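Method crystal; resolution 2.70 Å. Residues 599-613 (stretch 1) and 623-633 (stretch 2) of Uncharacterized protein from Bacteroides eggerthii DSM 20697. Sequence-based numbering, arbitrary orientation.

Stretch 1 (599-613) NISIDLSYVCPYIEA
Stretch 2 623-633: TQDIRGCDALD

Two short strands, through Ile602-Asp603 and Ile626-Arg627, lie side by side and run in the same direction, their axes 17° apart and 4.8 Å at closest approach. Ile602 pairs with Ile626 (CA to CA 5.2 Å) and Asp603 with Arg627. Three backbone hydrogen bonds set this parallel register: Ile602 N to Asp625 O at 3.3 Å, Arg627 N to Ile602 O at 2.8 Å, and Leu604 N to Arg627 O at 2.7 Å. Ile602 thus reaches both neighbours of Ile626, as parallel pairing requires.

Ile600, Arg627 and Asp625 cover the most surface. Ile600 (phi/psi -72/152, chi1 and chi2 both t) is buried, two residues before Ile602; its CG2 lies 3.4 Å from Gln624 NE2, and its carbonyl O sits 3.3 Å from Asp625 CB. Asp625 (chi1 t) suits the polar face it shares with Ser601 and Arg627, because its carboxylate serves both: OD2 accepts from Ser601 OG at 2.8 Å, while OD1 forms a salt bridge with Arg627 NE at 2.9 Å. Arg627 (chi1 m, chi2 120°, between wells) thereby carries its guanidinium beneath Ser601 OG, which lies over one face.

The face of Ile602 and Ile626 is apolar and buried. Ile602 CG2 meets Ile626 CG1 at 3.7 Å; just past the strand, Leu604 CD1 (chi1 m, chi2 t) adds a contact to Ile626 CG2 at 3.6 Å.

At the end of the first strand, Asp603 OD1 accepts from Ser605 N at 3.0 Å and from Ser605 OG at 2.5 Å, bonds that bridge the chain as it leaves the strand toward the helix that includes 608-612. Gly628 (phi/psi 85/9) suits its place doubly: positive phi favours glycine, and an ideal CB would stand 2.3 Å from Ser605 OG. Beyond it Cys608 and Cys629, both chi1 t, point toward each other's stretch, bringing Cys608 SG within 2.7 Å of Cys629 SG. Ile611 CG2 packs 4.0 Å from Leu632 CD2, extending the apolar contact.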

# COMPACT_ATOMS: atom_id res chain seq x y z
N ASN A 599 -18.27 -10.59 40.42
CA ASN A 599 -18.19 -10.34 41.86
C ASN A 599 -17.92 -8.86 42.18
O ASN A 599 -17.52 -8.55 43.31
CB ASN A 599 -17.11 -11.22 42.49
CG ASN A 599 -17.38 -12.69 42.25
OD1 ASN A 599 -18.44 -13.22 42.61
ND2 ASN A 599 -16.46 -13.35 41.58
N ILE A 600 -18.20 -7.96 41.21
CA ILE A 600 -18.00 -6.52 41.34
C ILE A 600 -19.05 -5.93 42.30
O ILE A 600 -20.14 -6.49 42.46
CB ILE A 600 -18.00 -5.79 39.95
CG1 ILE A 600 -17.23 -4.44 40.01
CG2 ILE A 600 -19.41 -5.62 39.37
CD1 ILE A 600 -16.88 -3.79 38.68
N SER A 601 -18.68 -4.83 42.97
CA SER A 601 -19.52 -4.02 43.86
C SER A 601 -19.13 -2.58 43.58
O SER A 601 -18.06 -2.13 44.01
CB SER A 601 -19.34 -4.45 45.31
OG SER A 601 -20.37 -3.90 46.14
N ILE A 602 -19.94 -1.90 42.72
CA ILE A 602 -19.70 -0.55 42.19
C ILE A 602 -20.96 0.34 42.36
O ILE A 602 -22.09 -0.11 42.17
CB ILE A 602 -19.25 -0.67 40.70
CG1 ILE A 602 -18.60 0.62 40.16
CG2 ILE A 602 -20.33 -1.25 39.77
CD1 ILE A 602 -17.69 0.41 38.91
N ASP A 603 -20.72 1.61 42.74
CA ASP A 603 -21.71 2.67 42.94
C ASP A 603 -21.68 3.62 41.74
O ASP A 603 -20.71 4.37 41.56
CB ASP A 603 -21.42 3.41 44.26
CG ASP A 603 -22.50 4.38 44.72
OD1 ASP A 603 -23.26 4.87 43.86
OD2 ASP A 603 -22.57 4.66 45.95
N LEU A 604 -22.74 3.61 40.93
CA LEU A 604 -22.83 4.45 39.72
C LEU A 604 -23.83 5.62 39.90
O LEU A 604 -24.40 6.12 38.92
CB LEU A 604 -23.25 3.57 38.52
CG LEU A 604 -22.32 2.43 38.13
CD1 LEU A 604 -22.82 1.74 36.90
CD2 LEU A 604 -20.93 2.93 37.84
N SER A 605 -24.01 6.07 41.16
CA SER A 605 -24.94 7.14 41.54
C SER A 605 -24.77 8.41 40.73
O SER A 605 -25.78 8.99 40.33
CB SER A 605 -24.76 7.52 43.00
OG SER A 605 -25.20 6.45 43.82
N TYR A 606 -23.51 8.83 40.51
CA TYR A 606 -23.16 10.08 39.84
C TYR A 606 -23.30 10.00 38.33
O TYR A 606 -23.55 11.04 37.70
CB TYR A 606 -21.71 10.49 40.19
CG TYR A 606 -21.45 10.85 41.64
CD1 TYR A 606 -22.47 11.30 42.47
CD2 TYR A 606 -20.15 10.85 42.15
CE1 TYR A 606 -22.22 11.66 43.80
CE2 TYR A 606 -19.88 11.25 43.46
CZ TYR A 606 -20.92 11.65 44.28
OH TYR A 606 -20.65 11.99 45.59
N VAL A 607 -23.12 8.81 37.76
CA VAL A 607 -23.17 8.64 36.30
C VAL A 607 -24.61 8.31 35.85
O VAL A 607 -24.90 8.44 34.66
CB VAL A 607 -22.15 7.59 35.79
CG1 VAL A 607 -20.73 8.00 36.14
CG2 VAL A 607 -22.45 6.19 36.30
N CYS A 608 -25.51 7.93 36.78
CA CYS A 608 -26.88 7.56 36.48
C CYS A 608 -27.62 8.66 35.66
O CYS A 608 -28.09 8.34 34.57
CB CYS A 608 -27.64 7.21 37.74
SG CYS A 608 -29.34 6.67 37.45
N PRO A 609 -27.73 9.94 36.09
CA PRO A 609 -28.46 10.92 35.27
C PRO A 609 -27.87 11.08 33.87
O PRO A 609 -28.59 11.44 32.96
CB PRO A 609 -28.35 12.22 36.06
CG PRO A 609 -27.29 12.00 37.05
CD PRO A 609 -27.30 10.56 37.37
N TYR A 610 -26.57 10.77 33.70
CA TYR A 610 -25.88 10.81 32.42
C TYR A 610 -26.28 9.61 31.57
O TYR A 610 -26.36 9.72 30.34
CB TYR A 610 -24.37 10.84 32.63
CG TYR A 610 -23.86 12.19 33.08
CD1 TYR A 610 -23.83 12.54 34.44
CD2 TYR A 610 -23.42 13.13 32.15
CE1 TYR A 610 -23.37 13.79 34.85
CE2 TYR A 610 -22.94 14.38 32.56
CZ TYR A 610 -22.89 14.69 33.91
OH TYR A 610 -22.39 15.90 34.28
N ILE A 611 -26.53 8.47 32.22
CA ILE A 611 -26.96 7.24 31.57
C ILE A 611 -28.37 7.49 30.99
O ILE A 611 -28.55 7.39 29.77
CB ILE A 611 -26.88 6.05 32.57
CG1 ILE A 611 -25.40 5.63 32.79
CG2 ILE A 611 -27.72 4.85 32.11
CD1 ILE A 611 -25.12 4.70 33.95
N GLU A 612 -29.32 7.92 31.85
CA GLU A 612 -30.71 8.22 31.50
C GLU A 612 -30.83 9.27 30.38
O GLU A 612 -31.73 9.17 29.55
CB GLU A 612 -31.49 8.67 32.73
CG GLU A 612 -31.64 7.57 33.78
CD GLU A 612 -32.25 7.97 35.11
OE1 GLU A 612 -31.83 9.00 35.67
OE2 GLU A 612 -33.09 7.19 35.62
N ALA A 613 -29.89 10.24 30.33
CA ALA A 613 -29.84 11.30 29.31
C ALA A 613 -29.22 10.82 27.99
O ALA A 613 -29.18 11.58 27.01
CB ALA A 613 -29.04 12.49 29.84
N THR A 623 -27.01 -8.69 36.23
CA THR A 623 -26.73 -9.59 37.36
C THR A 623 -25.62 -9.04 38.28
O THR A 623 -25.38 -9.62 39.34
CB THR A 623 -26.32 -10.99 36.84
OG1 THR A 623 -25.41 -10.86 35.74
CG2 THR A 623 -27.51 -11.81 36.42
N GLN A 624 -24.91 -7.97 37.86
CA GLN A 624 -23.82 -7.40 38.65
C GLN A 624 -24.37 -6.57 39.79
O GLN A 624 -25.47 -6.03 39.67
CB GLN A 624 -22.87 -6.55 37.77
CG GLN A 624 -22.10 -7.37 36.74
CD GLN A 624 -21.13 -6.55 35.91
OE1 GLN A 624 -21.52 -5.79 35.00
NE2 GLN A 624 -19.86 -6.75 36.16
N ASP A 625 -23.61 -6.47 40.90
CA ASP A 625 -23.99 -5.68 42.07
C ASP A 625 -23.66 -4.18 41.82
O ASP A 625 -22.66 -3.64 42.34
CB ASP A 625 -23.30 -6.23 43.34
CG ASP A 625 -23.54 -5.44 44.61
OD1 ASP A 625 -24.62 -4.79 44.73
OD2 ASP A 625 -22.65 -5.45 45.49
N ILE A 626 -24.52 -3.53 41.02
CA ILE A 626 -24.42 -2.12 40.66
C ILE A 626 -25.41 -1.31 41.53
O ILE A 626 -26.62 -1.60 41.55
CB ILE A 626 -24.67 -1.93 39.15
CG1 ILE A 626 -23.52 -2.57 38.33
CG2 ILE A 626 -24.86 -0.46 38.80
CD1 ILE A 626 -23.90 -3.09 36.95
N ARG A 627 -24.90 -0.32 42.27
CA ARG A 627 -25.72 0.52 43.13
C ARG A 627 -25.88 1.92 42.53
O ARG A 627 -25.04 2.37 41.76
CB ARG A 627 -25.11 0.61 44.56
CG ARG A 627 -25.20 -0.70 45.38
CD ARG A 627 -23.84 -1.24 45.81
NE ARG A 627 -23.97 -2.53 46.51
CZ ARG A 627 -23.98 -2.68 47.84
NH1 ARG A 627 -23.86 -1.63 48.64
NH2 ARG A 627 -24.11 -3.89 48.37
N GLY A 628 -26.97 2.58 42.90
CA GLY A 628 -27.26 3.96 42.52
C GLY A 628 -27.92 4.26 41.20
O GLY A 628 -28.01 5.44 40.83
N CYS A 629 -28.39 3.23 40.47
CA CYS A 629 -29.03 3.46 39.18
C CYS A 629 -30.10 2.40 38.93
O CYS A 629 -29.79 1.30 38.46
CB CYS A 629 -28.01 3.50 38.06
SG CYS A 629 -28.65 4.19 36.51
N ASP A 630 -31.37 2.74 39.25
CA ASP A 630 -32.51 1.84 39.11
C ASP A 630 -32.80 1.58 37.64
O ASP A 630 -33.18 0.45 37.27
CB ASP A 630 -33.74 2.43 39.80
CG ASP A 630 -33.59 2.61 41.31
OD1 ASP A 630 -33.13 1.65 41.98
OD2 ASP A 630 -34.03 3.66 41.83
N ALA A 631 -32.57 2.61 36.79
CA ALA A 631 -32.80 2.63 35.35
C ALA A 631 -32.01 1.54 34.60
O ALA A 631 -32.25 1.34 33.39
CB ALA A 631 -32.43 3.99 34.79
N LEU A 632 -31.08 0.84 35.29
CA LEU A 632 -30.24 -0.19 34.68
C LEU A 632 -30.87 -1.58 34.76
O LEU A 632 -30.34 -2.51 34.15
CB LEU A 632 -28.84 -0.22 35.32
CG LEU A 632 -27.92 0.96 34.98
CD1 LEU A 632 -26.61 0.83 35.72
CD2 LEU A 632 -27.67 1.08 33.50
N ASP A 633 -32.02 -1.72 35.48
CA ASP A 633 -32.79 -2.97 35.65
C ASP A 633 -31.87 -4.05 36.27
O ASP A 633 -31.70 -5.14 35.71
CB ASP A 633 -33.42 -3.42 34.30
CG ASP A 633 -34.31 -4.67 34.34
OD1 ASP A 633 -34.84 -4.99 35.43
OD2 ASP A 633 -34.49 -5.30 33.27